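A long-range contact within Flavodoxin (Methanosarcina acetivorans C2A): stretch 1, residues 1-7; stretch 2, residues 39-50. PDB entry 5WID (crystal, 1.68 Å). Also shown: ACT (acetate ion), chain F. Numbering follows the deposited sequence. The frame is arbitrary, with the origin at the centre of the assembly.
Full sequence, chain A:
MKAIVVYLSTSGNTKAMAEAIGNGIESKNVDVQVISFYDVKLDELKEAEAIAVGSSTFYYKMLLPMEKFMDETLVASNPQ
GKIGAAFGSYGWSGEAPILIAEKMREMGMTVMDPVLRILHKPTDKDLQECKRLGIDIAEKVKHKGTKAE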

ATOM      1  N   MET A   1       1.657 -18.016  -2.179  1.00 39.95           N
ATOM      2  CA  MET A   1       1.845 -16.729  -2.842  1.00 39.47           C
ATOM      3  C   MET A   1       2.074 -15.635  -1.803  1.00 31.70           C
ATOM      4  O   MET A   1       1.990 -15.900  -0.604  1.00 31.54           O
ATOM      5  CB  MET A   1       0.650 -16.414  -3.733  1.00 44.25           C
ATOM      6  CG  MET A   1       0.722 -17.142  -5.074  1.00 52.18           C
ATOM      7  SD  MET A   1      -0.709 -16.850  -6.122  1.00 55.33           S
ATOM      8  CE  MET A   1      -2.000 -17.533  -5.080  1.00 58.86           C
ATOM      9  N   LYS A   2       2.357 -14.409  -2.250  1.00 28.52           N
ATOM     10  CA  LYS A   2       3.012 -13.437  -1.382  1.00 22.56           C
ATOM     11  C   LYS A   2       2.548 -12.024  -1.699  1.00 23.25           C
ATOM     12  O   LYS A   2       2.451 -11.637  -2.865  1.00 23.77           O
ATOM     13  CB  LYS A   2       4.536 -13.541  -1.537  1.00 29.76           C
ATOM     14  CG  LYS A   2       5.336 -12.539  -0.735  1.00 39.04           C
ATOM     15  CD  LYS A   2       5.064 -12.675   0.748  1.00 40.62           C
ATOM     16  CE  LYS A   2       6.116 -11.942   1.553  1.00 45.12           C
ATOM     17  NZ  LYS A   2       6.598 -10.736   0.826  1.00 48.22           N
ATOM     18  N   ALA A   3       2.255 -11.258  -0.650  1.00 18.87           N
ATOM     19  CA  ALA A   3       1.926  -9.850  -0.783  1.00 17.58           C
ATOM     20  C   ALA A   3       2.915  -9.034   0.032  1.00 17.83           C
ATOM     21  O   ALA A   3       3.486  -9.520   1.014  1.00 20.25           O
ATOM     22  CB  ALA A   3       0.502  -9.546  -0.303  1.00 17.87           C
ATOM     23  N   ILE A   4       3.108  -7.784  -0.365  1.00 14.53           N
ATOM     24  CA  ILE A   4       3.958  -6.872   0.383  1.00 12.51           C
ATOM     25  C   ILE A   4       3.193  -5.570   0.585  1.00 14.74           C
ATOM     26  O   ILE A   4       2.524  -5.089  -0.334  1.00 15.23           O
ATOM     27  CB  ILE A   4       5.314  -6.657  -0.323  1.00 20.24           C
ATOM     28  CG1 ILE A   4       6.236  -5.761   0.499  1.00 25.32           C
ATOM     29  CG2 ILE A   4       5.147  -6.092  -1.717  1.00 22.67           C
ATOM     30  CD1 ILE A   4       7.699  -6.171   0.330  1.00 25.99           C
ATOM     31  N   VAL A   5       3.228  -5.049   1.810  1.00 11.17           N
ATOM     32  CA  VAL A   5       2.570  -3.791   2.166  1.00 10.89           C
ATOM     33  C   VAL A   5       3.682  -2.817   2.543  1.00 14.12           C
ATOM     34  O   VAL A   5       4.337  -2.992   3.579  1.00 14.68           O
ATOM     35  CB  VAL A   5       1.569  -3.954   3.318  1.00 12.81           C
ATOM     36  CG1 VAL A   5       0.850  -2.621   3.577  1.00 11.49           C
ATOM     37  CG2 VAL A   5       0.567  -5.104   3.042  1.00 13.28           C
ATOM     38  N   VAL A   6       3.916  -1.817   1.694  1.00 12.46           N
ATOM     39  CA  VAL A   6       5.044  -0.892   1.817  1.00 13.29           C
ATOM     40  C   VAL A   6       4.491   0.473   2.193  1.00 15.11           C
ATOM     41  O   VAL A   6       3.509   0.918   1.593  1.00 15.69           O
ATOM     42  CB  VAL A   6       5.826  -0.784   0.493  1.00 14.30           C
ATOM     43  CG1 VAL A   6       7.028   0.182   0.650  1.00 14.44           C
ATOM     44  CG2 VAL A   6       6.255  -2.153   0.001  1.00 18.85           C
ATOM     45  N   TYR A   7       5.135   1.161   3.140  1.00 14.18           N
ATOM     46  CA  TYR A   7       4.554   2.421   3.607  1.00 12.68           C
ATOM     47  C   TYR A   7       5.629   3.443   3.964  1.00 13.30           C
ATOM     48  O   TYR A   7       6.781   3.108   4.266  1.00 12.91           O
ATOM     49  CB  TYR A   7       3.630   2.201   4.826  1.00 11.37           C
ATOM     50  CG  TYR A   7       4.374   1.635   6.005  1.00 12.33           C
ATOM     51  CD1 TYR A   7       4.563   0.262   6.142  1.00 14.98           C
ATOM     52  CD2 TYR A   7       4.940   2.477   6.959  1.00 14.17           C
ATOM     53  CE1 TYR A   7       5.283  -0.255   7.208  1.00 17.70           C
ATOM     54  CE2 TYR A   7       5.667   1.968   8.025  1.00 14.69           C
ATOM     55  CZ  TYR A   7       5.834   0.600   8.143  1.00 18.17           C
ATOM     56  OH  TYR A   7       6.550   0.078   9.203  1.00 19.31           O
ATOM     57  N   ASP A  39      13.251   0.166   4.059  1.00 13.54           N
ATOM     58  CA  ASP A  39      13.884  -1.128   4.306  1.00 14.83           C
ATOM     59  C   ASP A  39      13.607  -2.165   3.228  1.00 17.81           C
ATOM     60  O   ASP A  39      14.245  -3.222   3.232  1.00 17.73           O
ATOM     61  CB  ASP A  39      13.432  -1.704   5.654  1.00 14.14           C
ATOM     62  CG  ASP A  39      13.879  -0.854   6.831  1.00 15.53           C
ATOM     63  OD1 ASP A  39      15.034  -0.383   6.817  1.00 14.09           O
ATOM     64  OD2 ASP A  39      13.067  -0.666   7.751  1.00 16.42           O
ATOM     65  N   VAL A  40      12.687  -1.907   2.322  1.00 16.27           N
ATOM     66  CA  VAL A  40      12.289  -2.956   1.390  1.00 17.77           C
ATOM     67  C   VAL A  40      13.369  -3.135   0.325  1.00 20.21           C
ATOM     68  O   VAL A  40      14.055  -2.186  -0.079  1.00 18.21           O
ATOM     69  CB  VAL A  40      10.901  -2.633   0.791  1.00 21.68           C
ATOM     70  CG1 VAL A  40      10.978  -1.446  -0.104  1.00 22.56           C
ATOM     71  CG2 VAL A  40      10.336  -3.848   0.061  1.00 31.69           C
ATOM     72  N   LYS A  41      13.554  -4.381  -0.101  1.00 18.33           N
ATOM     73  CA  LYS A  41      14.510  -4.729  -1.140  1.00 18.34           C
ATOM     74  C   LYS A  41      13.802  -4.860  -2.479  1.00 17.50           C
ATOM     75  O   LYS A  41      12.650  -5.289  -2.544  1.00 17.10           O
ATOM     76  CB  LYS A  41      15.209  -6.049  -0.836  1.00 22.36           C
ATOM     77  CG  LYS A  41      15.980  -6.090   0.460  1.00 31.42           C
ATOM     78  CD  LYS A  41      16.488  -7.504   0.661  1.00 40.10           C
ATOM     79  CE  LYS A  41      17.113  -7.674   2.013  1.00 47.44           C
ATOM     80  NZ  LYS A  41      16.107  -8.131   3.016  1.00 55.13           N
ATOM     81  N   LEU A  42      14.523  -4.528  -3.550  1.00 16.38           N
ATOM     82  CA  LEU A  42      13.976  -4.697  -4.893  1.00 18.13           C
ATOM     83  C   LEU A  42      13.464  -6.117  -5.110  1.00 18.34           C
ATOM     84  O   LEU A  42      12.362  -6.316  -5.637  1.00 18.76           O
ATOM     85  CB  LEU A  42      15.042  -4.341  -5.933  1.00 19.26           C
ATOM     86  CG  LEU A  42      14.607  -4.473  -7.392  1.00 18.57           C
ATOM     87  CD1 LEU A  42      13.438  -3.549  -7.668  1.00 17.93           C
ATOM     88  CD2 LEU A  42      15.775  -4.192  -8.343  1.00 23.28           C
ATOM     89  N   ASP A  43      14.248  -7.120  -4.699  1.00 18.68           N
ATOM     90  CA  ASP A  43      13.830  -8.510  -4.893  1.00 19.50           C
ATOM     91  C   ASP A  43      12.527  -8.827  -4.173  1.00 18.56           C
ATOM     92  O   ASP A  43      11.763  -9.685  -4.633  1.00 19.81           O
ATOM     93  CB  ASP A  43      14.913  -9.480  -4.412  1.00 20.90           C
ATOM     94  CG  ASP A  43      16.069  -9.593  -5.379  1.00 33.50           C
ATOM     95  OD1 ASP A  43      17.157 -10.021  -4.945  1.00 35.57           O
ATOM     96  OD2 ASP A  43      15.890  -9.271  -6.572  1.00 35.80           O
ATOM     97  N   GLU A  44      12.271  -8.182  -3.032  1.00 17.18           N
ATOM     98  CA  GLU A  44      11.019  -8.439  -2.321  1.00 18.39           C
ATOM     99  C   GLU A  44       9.819  -7.938  -3.117  1.00 19.67           C
ATOM    100  O   GLU A  44       8.751  -8.562  -3.097  1.00 18.02           O
ATOM    101  CB  GLU A  44      11.066  -7.799  -0.933  1.00 19.51           C
ATOM    102  CG  GLU A  44      12.086  -8.492  -0.032  1.00 25.47           C
ATOM    103  CD  GLU A  44      12.298  -7.797   1.303  1.00 30.24           C
ATOM    104  OE1 GLU A  44      12.315  -6.550   1.350  1.00 22.82           O
ATOM    105  OE2 GLU A  44      12.469  -8.518   2.309  1.00 32.49           O
ATOM    106  N   LEU A  45       9.971  -6.810  -3.820  1.00 14.88           N
ATOM    107  CA  LEU A  45       8.908  -6.335  -4.702  1.00 15.29           C
ATOM    108  C   LEU A  45       8.720  -7.280  -5.886  1.00 17.13           C
ATOM    109  O   LEU A  45       7.585  -7.616  -6.246  1.00 16.92           O
ATOM    110  CB  LEU A  45       9.237  -4.922  -5.201  1.00 15.77           C
ATOM    111  CG  LEU A  45       9.239  -3.802  -4.154  1.00 18.67           C
ATOM    112  CD1 LEU A  45       9.650  -2.480  -4.793  1.00 19.07           C
ATOM    113  CD2 LEU A  45       7.890  -3.682  -3.489  1.00 19.37           C
ATOM    114  N   LYS A  46       9.829  -7.714  -6.501  1.00 15.43           N
ATOM    115  CA  LYS A  46       9.750  -8.628  -7.640  1.00 16.28           C
ATOM    116  C   LYS A  46       9.071  -9.936  -7.254  1.00 17.53           C
ATOM    117  O   LYS A  46       8.330 -10.516  -8.055  1.00 18.44           O
ATOM    118  CB  LYS A  46      11.151  -8.913  -8.186  1.00 16.49           C
ATOM    119  CG  LYS A  46      11.854  -7.716  -8.819  1.00 16.78           C
ATOM    120  CD  LYS A  46      13.306  -8.066  -9.131  1.00 22.14           C
ATOM    121  CE  LYS A  46      13.928  -7.069 -10.097  1.00 20.30           C
ATOM    122  NZ  LYS A  46      15.297  -7.514 -10.532  1.00 21.56           N
ATOM    123  N   GLU A  47       9.311 -10.411  -6.032  1.00 17.10           N
ATOM    124  CA  GLU A  47       8.757 -11.694  -5.605  1.00 16.73           C
ATOM    125  C   GLU A  47       7.245 -11.629  -5.390  1.00 16.47           C
ATOM    126  O   GLU A  47       6.556 -12.643  -5.547  1.00 18.63           O
ATOM    127  CB  GLU A  47       9.459 -12.140  -4.318  1.00 27.01           C
ATOM    128  CG  GLU A  47       8.849 -13.369  -3.649  1.00 48.36           C
ATOM    129  CD  GLU A  47       9.311 -13.563  -2.211  1.00 56.93           C
ATOM    130  OE1 GLU A  47       9.185 -14.698  -1.707  1.00 59.30           O
ATOM    131  OE2 GLU A  47       9.792 -12.590  -1.583  1.00 52.00           O
ATOM    132  N   ALA A  48       6.712 -10.463  -5.042  1.00 17.37           N
ATOM    133  CA  ALA A  48       5.327 -10.362  -4.585  1.00 17.14           C
ATOM    134  C   ALA A  48       4.326 -10.409  -5.736  1.00 19.32           C
ATOM    135  O   ALA A  48       4.564  -9.845  -6.808  1.00 18.53           O
ATOM    136  CB  ALA A  48       5.139  -9.065  -3.796  1.00 15.75           C
ATOM    137  N   GLU A  49       3.188 -11.083  -5.500  1.00 17.90           N
ATOM    138  CA  GLU A  49       2.068 -11.058  -6.439  1.00 18.46           C
ATOM    139  C   GLU A  49       1.217  -9.802  -6.285  1.00 18.67           C
ATOM    140  O   GLU A  49       0.546  -9.394  -7.242  1.00 19.95           O
ATOM    141  CB  GLU A  49       1.168 -12.287  -6.249  1.00 19.06           C
ATOM    142  CG  GLU A  49       1.574 -13.506  -7.080  1.00 26.14           C
ATOM    143  CD  GLU A  49       2.722 -14.254  -6.455  1.00 32.94           C
ATOM    144  OE1 GLU A  49       2.925 -14.121  -5.226  1.00 31.71           O
ATOM    145  OE2 GLU A  49       3.426 -14.983  -7.183  1.00 28.91           O
ATOM    146  N   ALA A  50       1.222  -9.184  -5.101  1.00 14.84           N
ATOM    147  CA  ALA A  50       0.445  -7.980  -4.836  1.00 13.39           C
ATOM    148  C   ALA A  50       1.311  -7.019  -4.039  1.00 14.81           C
ATOM    149  O   ALA A  50       2.032  -7.435  -3.127  1.00 16.09           O
ATOM    150  CB  ALA A  50      -0.845  -8.285  -4.051  1.00 16.31           C
TER
HETATM  151  C   ACT F 203       9.337   1.360  10.551  1.00 29.53           C
HETATM  152  O   ACT F 203      10.256   2.222  10.568  1.00 32.17           O
HETATM  153  OXT ACT F 203       8.165   1.739  10.277  1.00 29.55           O
HETATM  154  CH3 ACT F 203       9.625  -0.064  10.864  1.00 23.44           C
HETATM  155  O   HOH W   1       8.069 -10.491  -1.185  1.00 40.03           O

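The first stretch is largely a β-strand, Lys2 to Tyr7; the second carries a helix, Leu42 to Glu47, that crosses it with axes 8.3 Å apart at closest and N-to-C directions 131° apart. Just past the helix the chain turns at Ala48 and joins the strand, so that Ala3 and Ala50 form a parallel β bridge.

Backbone hydrogen bonds fix this register. Glu49 N donates to Lys2 O (2.8 Å) and Ile4 N to Ala50 O (3.0 Å), which places the bonds on either side of Ala3, as in a parallel ladder. The same Ala50 O also receives a CA-H···O contact from Ala3 CA at 3.4 Å. At the start of the strand a side chain takes part: Glu49 OE1 accepts from Lys2 N (3.0 Å), so Lys2 is held through both its backbone N and its O by one residue.

The apolar contacts join the strand to the helix and to the residues flanking it. Alternation along the strand points Ile4 and Val6 toward the second stretch and Val5 away. Ile4 is long enough to reach several partners: its CD1 lies 3.5 Å from Val40 CG2, while its CG2 lies 3.6 Å from Ala48 CB and 4.1 Å from Leu45 CD2. The shorter Val6 meets the same Leu45 methyl, CG2 to CD2 at 4.1 Å. Within the bridge pair itself, Ala3 CB and Ala50 CB lie 4.2 Å apart on the same face of the sheet.

Polar chemistry occupies the more open margin. Lys2 NZ and Glu47 OE2 are 4.4 Å apart, too far for a salt bridge, but a water links them: it accepts from Lys2 NZ (2.5 Å) and donates to Glu47 OE2 (2.7 Å) and Glu44 O (2.8 Å). Lysine's long, flexible chain suits this role, carrying its charge from the strand to the helix's polar side.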